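Local coordinates for protein DegT/DnrJ/EryC1/StrS aminotransferase (Brucella abortus 2308, PDB 4QGR) that binds pyridoxal-5'-phosphate and probably works as a transaminase of the DegT/DnrJ/EryC1/StrS family, at residues G82-P88 with L136-I142; E46-L51 with L253-L257; Q122-A126 with A339-L343. All blocks are in the same frame, centred on the assembly; numbering follows the deposited sequence. Where two conformers were deposited one is given.

Followed from the N terminus, the chain shows how distant segments tie one fold together. E46-L51 opens contact 2, which closes some 200 residues later at L253-L257 and joins helices 42-55 and 247-278. Within that large loop contact 1 opens at strand 83-88 and closes at strand 137-141, pairing two parallel strands of the central sheet. Contact 3 begins between these strands, on helix 120-133, and closes last, at the turn 339-343, so it crosses both other contacts. Contacts 1 and 3 touch, with F86 packed on L123 and A126; contact 2 lies apart, about 17 Å from contact 1 and 25 Å from contact 3 between nearest atoms.

Contact 1. Residues G82-P88 with L136-I142; sequences GHAVFVP and LEPKAII
With chi1 at -59°, H83 turns its imidazole anti to its own carbonyl carbon, and K139, bent at chi2 (-73°), folds its aliphatic chain across that ring. The lysine CE lies over one face, 3.7 Å from the ring centroid and displaced toward the rim, a CH-pi contact; CG of K139 rests nearby, 3.6 Å from CG of H83. ND1 of H83 is hydrogen-bonded to the backbone N of G80, whereas NZ of K139 makes a long salt bridge to E137.

The backbones beneath are a worked example of how parallel strands absorb an extra residue. H83 and A84 pair with E137 and P138, but V85 and F86 pair with A140 and I141, which leaves K139 as a beta bulge. Its psi of -36° breaks the extended course. K139 N still donates to A84 O at 2.9 Å, yet the next bond runs from F86 N to A140 O, also 2.9 Å. That carbonyl oxygen further meets the edge of the F86 ring, 3.3 Å from CD1, and CE1 of F86 lies alongside P138 CB. On the other face V85 CG1 packs on I142 CG1 at 3.8 Å. The buried I142 O has no polar partner and abuts CD of P88 at 3.3 Å.

Strand 105-109 hydrogen-bonds to the far edge of strand 83-88, joined to it through helix 94-101 in a beta-alpha-beta crossover. That helix packs on V85, V87 and I142, while helix 120-133 covers F86 and P138 from the opposite face of the sheet.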
loop_
_atom_site.group_PDB
_atom_site.type_symbol
_atom_site.label_atom_id
_atom_site.label_comp_id
_atom_site.label_asym_id
_atom_site.label_seq_id
_atom_site.Cartn_x
_atom_site.Cartn_y
_atom_site.Cartn_z
ATOM N N GLY A 82 -16.616 5.691 -17.466
ATOM C CA GLY A 82 -17.014 5.472 -18.861
ATOM C C GLY A 82 -16.435 4.216 -19.491
ATOM O O GLY A 82 -16.701 3.939 -20.651
ATOM N N HIS A 83 -15.636 3.476 -18.730
ATOM C CA HIS A 83 -14.853 2.389 -19.276
ATOM C C HIS A 83 -15.191 1.046 -18.651
ATOM O O HIS A 83 -15.487 0.964 -17.440
ATOM C CB HIS A 83 -13.364 2.655 -19.104
ATOM C CG HIS A 83 -12.907 3.905 -19.766
ATOM N ND1 HIS A 83 -11.831 4.632 -19.322
ATOM C CD2 HIS A 83 -13.429 4.602 -20.811
ATOM C CE1 HIS A 83 -11.669 5.697 -20.090
ATOM N NE2 HIS A 83 -12.632 5.701 -20.999
ATOM N N ALA A 84 -15.168 0.012 -19.498
ATOM C CA ALA A 84 -15.427 -1.359 -19.076
ATOM C C ALA A 84 -14.137 -2.186 -19.029
ATOM O O ALA A 84 -13.294 -2.108 -19.944
ATOM C CB ALA A 84 -16.410 -2.020 -20.000
ATOM N N VAL A 85 -13.992 -2.971 -17.978
ATOM C CA VAL A 85 -12.840 -3.912 -17.837
ATOM C C VAL A 85 -13.400 -5.304 -17.537
ATOM O O VAL A 85 -14.229 -5.495 -16.604
ATOM C CB VAL A 85 -11.856 -3.482 -16.734
ATOM C CG1 VAL A 85 -10.726 -4.490 -16.580
ATOM C CG2 VAL A 85 -11.318 -2.072 -16.941
ATOM N N PHE A 86 -12.999 -6.288 -18.340
ATOM C CA PHE A 86 -13.567 -7.653 -18.300
ATOM C C PHE A 86 -12.729 -8.528 -17.396
ATOM O O PHE A 86 -11.511 -8.604 -17.592
ATOM C CB PHE A 86 -13.658 -8.216 -19.751
ATOM C CG PHE A 86 -14.511 -7.354 -20.615
ATOM C CD1 PHE A 86 -13.967 -6.203 -21.210
ATOM C CD2 PHE A 86 -15.878 -7.543 -20.660
ATOM C CE1 PHE A 86 -14.731 -5.348 -21.919
ATOM C CE2 PHE A 86 -16.669 -6.692 -21.402
ATOM C CZ PHE A 86 -16.117 -5.584 -22.020
ATOM N N VAL A 87 -13.376 -9.105 -16.379
ATOM C CA VAL A 87 -12.704 -9.847 -15.288
ATOM C C VAL A 87 -13.493 -11.099 -14.935
ATOM O O VAL A 87 -14.727 -11.175 -15.175
ATOM C CB VAL A 87 -12.504 -8.947 -14.026
ATOM C CG1 VAL A 87 -11.823 -7.654 -14.430
ATOM C CG2 VAL A 87 -13.825 -8.599 -13.350
ATOM N N PRO A 88 -12.801 -12.111 -14.364
ATOM C CA PRO A 88 -13.590 -13.205 -13.806
ATOM C C PRO A 88 -14.303 -12.798 -12.526
ATOM O O PRO A 88 -13.913 -11.846 -11.860
ATOM C CB PRO A 88 -12.535 -14.279 -13.494
ATOM C CG PRO A 88 -11.239 -13.763 -14.002
ATOM C CD PRO A 88 -11.361 -12.288 -14.107
ATOM N N LEU A 136 -20.720 2.018 -22.058
ATOM C CA LEU A 136 -19.305 1.995 -21.669
ATOM C C LEU A 136 -18.426 1.605 -22.848
ATOM O O LEU A 136 -18.884 0.947 -23.797
ATOM C CB LEU A 136 -19.067 0.957 -20.587
ATOM C CG LEU A 136 -19.878 1.051 -19.297
ATOM C CD1 LEU A 136 -19.688 -0.220 -18.492
ATOM C CD2 LEU A 136 -19.447 2.277 -18.509
ATOM N N GLU A 137 -17.184 2.032 -22.811
ATOM C CA GLU A 137 -16.221 1.666 -23.841
ATOM C C GLU A 137 -15.344 0.541 -23.291
ATOM O O GLU A 137 -14.735 0.702 -22.238
ATOM C CB GLU A 137 -15.327 2.849 -24.180
ATOM C CG GLU A 137 -14.469 2.590 -25.417
ATOM C CD GLU A 137 -13.469 3.687 -25.701
ATOM O OE1 GLU A 137 -13.618 4.845 -25.195
ATOM O OE2 GLU A 137 -12.524 3.375 -26.454
ATOM N N PRO A 138 -15.288 -0.601 -23.990
ATOM C CA PRO A 138 -14.325 -1.624 -23.570
ATOM C C PRO A 138 -12.908 -1.091 -23.601
ATOM O O PRO A 138 -12.483 -0.466 -24.608
ATOM C CB PRO A 138 -14.504 -2.743 -24.615
ATOM C CG PRO A 138 -15.751 -2.428 -25.336
ATOM C CD PRO A 138 -15.992 -0.968 -25.230
ATOM N N LYS A 139 -12.181 -1.287 -22.507
ATOM C CA LYS A 139 -10.780 -0.848 -22.451
ATOM C C LYS A 139 -9.765 -1.926 -22.108
ATOM O O LYS A 139 -8.643 -1.874 -22.602
ATOM C CB LYS A 139 -10.611 0.287 -21.455
ATOM C CG LYS A 139 -11.158 1.603 -21.940
ATOM C CD LYS A 139 -10.283 2.224 -23.011
ATOM C CE LYS A 139 -10.764 3.648 -23.213
ATOM N NZ LYS A 139 -9.824 4.463 -24.031
ATOM N N ALA A 140 -10.125 -2.851 -21.247
ATOM C CA ALA A 140 -9.157 -3.826 -20.747
ATOM C C ALA A 140 -9.759 -5.155 -20.361
ATOM O O ALA A 140 -10.959 -5.280 -20.132
ATOM C CB ALA A 140 -8.408 -3.240 -19.553
ATOM N N ILE A 141 -8.882 -6.149 -20.263
ATOM C CA ILE A 141 -9.209 -7.509 -19.787
ATOM C C ILE A 141 -8.199 -7.859 -18.730
ATOM O O ILE A 141 -6.992 -7.593 -18.909
ATOM C CB ILE A 141 -9.114 -8.575 -20.909
ATOM C CG1 ILE A 141 -9.845 -8.065 -22.140
ATOM C CG2 ILE A 141 -9.639 -9.921 -20.398
ATOM C CD1 ILE A 141 -9.502 -8.755 -23.438
ATOM N N ILE A 142 -8.675 -8.419 -17.611
ATOM C CA ILE A 142 -7.791 -8.918 -16.554
ATOM C C ILE A 142 -8.040 -10.407 -16.339
ATOM O O ILE A 142 -8.749 -10.806 -15.407
ATOM C CB ILE A 142 -7.873 -8.157 -15.206
ATOM C CG1 ILE A 142 -7.840 -6.651 -15.416
ATOM C CG2 ILE A 142 -6.752 -8.614 -14.259
ATOM C CD1 ILE A 142 -7.919 -5.799 -14.147
#

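Contact 2. Residues E46-L51 with L253-L257; sequences EFEKKL and LLEKL
The F47 ring meets L253 by CH-pi packing. F47 points from helix 42-55 toward helix 247-278 with CG anti to the backbone N (chi1 172°), and its phenyl group receives L253 CB over one face, 3.8 Å from the ring centroid. The opposite face is taken by L51 CB from the next turn of the same helix, so aliphatic carbons sandwich the aromatic plane and would be expected to limit its rotation. F195 adds an edge-to-face contact to F47 and also touches L253.

Aliphatic contacts extend the seam in both directions. L254 spreads its two methyls over different neighbours: CD2 settles 3.6 Å from F47 CA and also meets K50 CD, while CD1 lies 3.7 Å from E46 CD. L257 does the same one turn later, its CD2 pressed against the backbone at L51 N (3.7 Å) and its CD1 reaching L51 CD1 at 4.0 Å.

The two segments run nearly parallel, their axes 10.1 Å apart and inclined at 20°. In the aminotransferase fold this is helix packing beside the cofactor pocket. The side chain of L253 comes within about 8 Å of that of K199, the lysine predicted to carry pyridoxal phosphate but not attached to it here, and helix 247-278 probably corresponds to the long helix that leads from the large to the small domain in relatives.

The ionic contacts do not cross the seam: one lies within helix 42-55 and the others go to residues outside both segments. K50 NZ binds E46 OE2 at 2.6 Å on the anti lone pair, a salt bridge across one helical turn that passes beside the methyls of L254. On the far flanks, E48 pairs with R222 and E255 with R24.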
loop_
_atom_site.group_PDB
_atom_site.type_symbol
_atom_site.label_atom_id
_atom_site.label_comp_id
_atom_site.label_asym_id
_atom_site.label_seq_id
_atom_site.Cartn_x
_atom_site.Cartn_y
_atom_site.Cartn_z
ATOM N N GLU A 46 17.986 -5.134 -6.962
ATOM C CA GLU A 46 18.591 -6.431 -7.107
ATOM C C GLU A 46 17.516 -7.492 -7.330
ATOM O O GLU A 46 17.628 -8.363 -8.232
ATOM C CB GLU A 46 19.490 -6.708 -5.889
ATOM C CG GLU A 46 20.198 -8.031 -5.952
ATOM C CD GLU A 46 21.001 -8.359 -4.688
ATOM O OE1 GLU A 46 21.084 -7.513 -3.735
ATOM O OE2 GLU A 46 21.494 -9.516 -4.672
ATOM N N PHE A 47 16.466 -7.442 -6.515
ATOM C CA PHE A 47 15.385 -8.410 -6.664
ATOM C C PHE A 47 14.668 -8.204 -8.014
ATOM O O PHE A 47 14.345 -9.180 -8.693
ATOM C CB PHE A 47 14.431 -8.364 -5.452
ATOM C CG PHE A 47 13.204 -9.186 -5.607
ATOM C CD1 PHE A 47 13.286 -10.572 -5.644
ATOM C CD2 PHE A 47 11.961 -8.598 -5.704
ATOM C CE1 PHE A 47 12.171 -11.335 -5.800
ATOM C CE2 PHE A 47 10.843 -9.358 -5.838
ATOM C CZ PHE A 47 10.947 -10.747 -5.875
ATOM N N GLU A 48 14.432 -6.963 -8.397
ATOM C CA GLU A 48 13.744 -6.711 -9.687
ATOM C C GLU A 48 14.539 -7.372 -10.827
ATOM O O GLU A 48 13.970 -7.991 -11.727
ATOM C CB GLU A 48 13.603 -5.204 -9.951
ATOM C CG GLU A 48 12.576 -4.499 -9.054
ATOM C CD GLU A 48 12.473 -2.970 -9.286
ATOM O OE1 GLU A 48 13.427 -2.334 -9.822
ATOM O OE2 GLU A 48 11.435 -2.391 -8.925
ATOM N N LYS A 49 15.853 -7.225 -10.789
ATOM C CA LYS A 49 16.694 -7.807 -11.846
ATOM C C LYS A 49 16.693 -9.306 -11.889
ATOM O O LYS A 49 16.535 -9.908 -12.943
ATOM C CB LYS A 49 18.133 -7.322 -11.710
ATOM C CG LYS A 49 18.218 -5.933 -12.239
ATOM C CD LYS A 49 19.419 -5.175 -11.735
ATOM C CE LYS A 49 19.166 -3.685 -11.957
ATOM N NZ LYS A 49 20.316 -2.876 -11.500
ATOM N N LYS A 50 16.852 -9.911 -10.718
ATOM C CA LYS A 50 16.906 -11.363 -10.618
ATOM C C LYS A 50 15.550 -11.970 -10.952
ATOM O O LYS A 50 15.496 -12.952 -11.722
ATOM C CB LYS A 50 17.409 -11.805 -9.246
ATOM C CG LYS A 50 18.890 -11.486 -9.091
ATOM C CD LYS A 50 19.491 -11.888 -7.749
ATOM C CE LYS A 50 21.027 -11.766 -7.843
ATOM N NZ LYS A 50 21.598 -11.305 -6.539
ATOM N N LEU A 51 14.466 -11.355 -10.481
ATOM C CA LEU A 51 13.125 -11.850 -10.840
ATOM C C LEU A 51 12.852 -11.663 -12.340
ATOM O O LEU A 51 12.314 -12.556 -13.017
ATOM C CB LEU A 51 12.024 -11.173 -10.043
ATOM C CG LEU A 51 10.614 -11.737 -10.221
ATOM C CD1 LEU A 51 10.525 -13.221 -9.906
ATOM C CD2 LEU A 51 9.618 -10.938 -9.375
ATOM N N LEU A 253 12.735 -11.794 -0.176
ATOM C CA LEU A 253 12.372 -12.329 -1.498
ATOM C C LEU A 253 13.570 -12.846 -2.311
ATOM O O LEU A 253 13.470 -13.852 -3.033
ATOM C CB LEU A 253 11.561 -11.284 -2.274
ATOM C CG LEU A 253 10.115 -11.183 -1.790
ATOM C CD1 LEU A 253 9.469 -9.878 -2.182
ATOM C CD2 LEU A 253 9.257 -12.323 -2.253
ATOM N N LEU A 254 14.703 -12.195 -2.130
ATOM C CA LEU A 254 15.930 -12.665 -2.785
ATOM C C LEU A 254 16.239 -14.085 -2.350
ATOM O O LEU A 254 16.582 -14.927 -3.158
ATOM C CB LEU A 254 17.079 -11.730 -2.519
ATOM C CG LEU A 254 17.064 -10.431 -3.341
ATOM C CD1 LEU A 254 18.024 -9.410 -2.751
ATOM C CD2 LEU A 254 17.421 -10.711 -4.793
ATOM N N GLU A 255 16.088 -14.364 -1.059
ATOM C CA GLU A 255 16.330 -15.723 -0.573
ATOM C C GLU A 255 15.213 -16.704 -0.988
ATOM O O GLU A 255 15.521 -17.835 -1.376
ATOM C CB GLU A 255 16.493 -15.711 0.923
ATOM C CG GLU A 255 17.640 -14.873 1.443
ATOM C CD GLU A 255 19.021 -15.287 0.942
ATOM O OE1 GLU A 255 19.246 -16.454 0.526
ATOM O OE2 GLU A 255 19.907 -14.423 0.931
ATOM N N LYS A 256 13.956 -16.258 -0.995
ATOM C CA LYS A 256 12.870 -17.100 -1.493
ATOM C C LYS A 256 13.089 -17.467 -2.981
ATOM O O LYS A 256 12.906 -18.614 -3.402
ATOM C CB LYS A 256 11.518 -16.420 -1.329
ATOM C CG LYS A 256 11.123 -15.965 0.059
ATOM C CD LYS A 256 11.108 -17.127 1.060
ATOM C CE LYS A 256 10.121 -16.879 2.186
ATOM N NZ LYS A 256 8.722 -16.987 1.735
ATOM N N LEU A 257 13.521 -16.476 -3.749
ATOM C CA LEU A 257 13.649 -16.637 -5.199
ATOM C C LEU A 257 14.711 -17.677 -5.497
ATOM O O LEU A 257 14.542 -18.520 -6.401
ATOM C CB LEU A 257 13.920 -15.283 -5.897
ATOM C CG LEU A 257 14.168 -15.392 -7.406
ATOM C CD1 LEU A 257 12.863 -15.901 -8.087
ATOM C CD2 LEU A 257 14.595 -14.036 -7.946
#

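Contact 3. Residues Q122-A126 with A339-L343; sequences QLEAA and APGGL
A339 opens a type II beta turn that closes at G342, with G342 N donating to A339 O, and it brings its CA to 4.6 Å from that of A126 on helix 120-133. The turn connects edge strand 337-338 of the central sheet to helix 344-348, whose N-cap position is held by L343; helix 120-133 belongs to a layer packed over that sheet, as in the alpha/beta/alpha large domain of pyridoxal-phosphate aminotransferases. G341 takes the third position of the turn at a phi of 101°, a conformation that favours glycine.

The contact illustrates how one amide can organise a loop. Q122 leaves the helix with CG anti to its backbone N (chi1 -158°) and runs extended, which carries the amide into the mouth of the turn. Its NE2 donates twice, to P340 O at 3.0 Å and to G342 O at 2.9 Å. Both acceptors lie close to the amide plane, as the two N-H directions require, so the carbonyls of the turn are drawn to a single nitrogen. At the other end of the group, OE1 accepts from the backbone N of D110, next to strand 105-109. Three bonds thus fix the rotation of the amide and join helix, turn and sheet margin.

Apolar atoms fill in alongside. A339 CB rests 3.4 Å from Q122 CD and 3.7 Å from A126 CB, lodged between the Q122 side chain and the A126 methyl. P340 lays its ring along the next part of the helix, with CG near A125 O and CD 3.7 Å from A126 CA. At the oxygen end of the amide stands L343, whose CD2 methyl comes to 4.0 Å from Q122 OE1.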
loop_
_atom_site.group_PDB
_atom_site.type_symbol
_atom_site.label_atom_id
_atom_site.label_comp_id
_atom_site.label_asym_id
_atom_site.label_seq_id
_atom_site.Cartn_x
_atom_site.Cartn_y
_atom_site.Cartn_z
ATOM N N GLN A 122 -17.117 -16.597 -23.931
ATOM C CA GLN A 122 -17.997 -15.683 -23.216
ATOM C C GLN A 122 -17.386 -14.296 -23.059
ATOM O O GLN A 122 -18.105 -13.325 -23.107
ATOM C CB GLN A 122 -18.422 -16.249 -21.866
ATOM C CG GLN A 122 -19.707 -15.573 -21.394
ATOM C CD GLN A 122 -20.079 -15.849 -19.965
ATOM O OE1 GLN A 122 -19.207 -16.016 -19.092
ATOM N NE2 GLN A 122 -21.368 -15.818 -19.691
ATOM N N LEU A 123 -16.065 -14.198 -22.911
ATOM C CA LEU A 123 -15.378 -12.918 -22.965
ATOM C C LEU A 123 -15.740 -12.168 -24.264
ATOM O O LEU A 123 -16.085 -10.974 -24.245
ATOM C CB LEU A 123 -13.877 -13.125 -22.924
ATOM C CG LEU A 123 -12.963 -11.957 -23.200
ATOM C CD1 LEU A 123 -13.197 -10.837 -22.202
ATOM C CD2 LEU A 123 -11.463 -12.316 -23.270
ATOM N N GLU A 124 -15.603 -12.861 -25.376
ATOM C CA GLU A 124 -15.929 -12.285 -26.671
ATOM C C GLU A 124 -17.373 -11.763 -26.717
ATOM O O GLU A 124 -17.649 -10.646 -27.197
ATOM C CB GLU A 124 -15.638 -13.324 -27.791
ATOM C CG GLU A 124 -15.702 -12.732 -29.198
ATOM C CD GLU A 124 -15.009 -13.616 -30.234
ATOM O OE1 GLU A 124 -15.407 -14.786 -30.404
ATOM O OE2 GLU A 124 -14.045 -13.154 -30.870
ATOM N N ALA A 125 -18.292 -12.578 -26.237
ATOM C CA ALA A 125 -19.722 -12.193 -26.175
ATOM C C ALA A 125 -19.981 -10.995 -25.264
ATOM O O ALA A 125 -20.831 -10.150 -25.589
ATOM C CB ALA A 125 -20.548 -13.354 -25.736
ATOM N N ALA A 126 -19.245 -10.922 -24.163
ATOM C CA ALA A 126 -19.370 -9.852 -23.186
ATOM C C ALA A 126 -18.912 -8.532 -23.800
ATOM O O ALA A 126 -19.570 -7.502 -23.634
ATOM C CB ALA A 126 -18.550 -10.169 -21.935
ATOM N N ALA A 339 -21.614 -11.061 -18.181
ATOM C CA ALA A 339 -21.611 -11.505 -19.546
ATOM C C ALA A 339 -22.940 -12.182 -19.933
ATOM O O ALA A 339 -23.624 -12.753 -19.089
ATOM C CB ALA A 339 -20.440 -12.460 -19.763
ATOM N N PRO A 340 -23.282 -12.152 -21.223
ATOM C CA PRO A 340 -24.487 -12.813 -21.676
ATOM C C PRO A 340 -24.472 -14.294 -21.331
ATOM O O PRO A 340 -23.497 -14.980 -21.598
ATOM C CB PRO A 340 -24.439 -12.636 -23.192
ATOM C CG PRO A 340 -23.630 -11.402 -23.386
ATOM C CD PRO A 340 -22.592 -11.463 -22.333
ATOM N N GLY A 341 -25.569 -14.754 -20.774
ATOM C CA GLY A 341 -25.699 -16.128 -20.391
ATOM C C GLY A 341 -25.507 -16.373 -18.907
ATOM O O GLY A 341 -25.822 -17.451 -18.426
ATOM N N GLY A 342 -24.990 -15.381 -18.187
ATOM C CA GLY A 342 -24.812 -15.499 -16.754
ATOM C C GLY A 342 -23.555 -16.290 -16.426
ATOM O O GLY A 342 -22.774 -16.585 -17.307
ATOM N N LEU A 343 -23.411 -16.667 -15.164
ATOM C CA LEU A 343 -22.163 -17.270 -14.663
ATOM C C LEU A 343 -22.445 -18.572 -13.920
ATOM O O LEU A 343 -22.172 -18.676 -12.724
ATOM C CB LEU A 343 -21.475 -16.250 -13.750
ATOM C CG LEU A 343 -21.390 -14.835 -14.327
ATOM C CD1 LEU A 343 -20.984 -13.797 -13.271
ATOM C CD2 LEU A 343 -20.415 -14.905 -15.458
#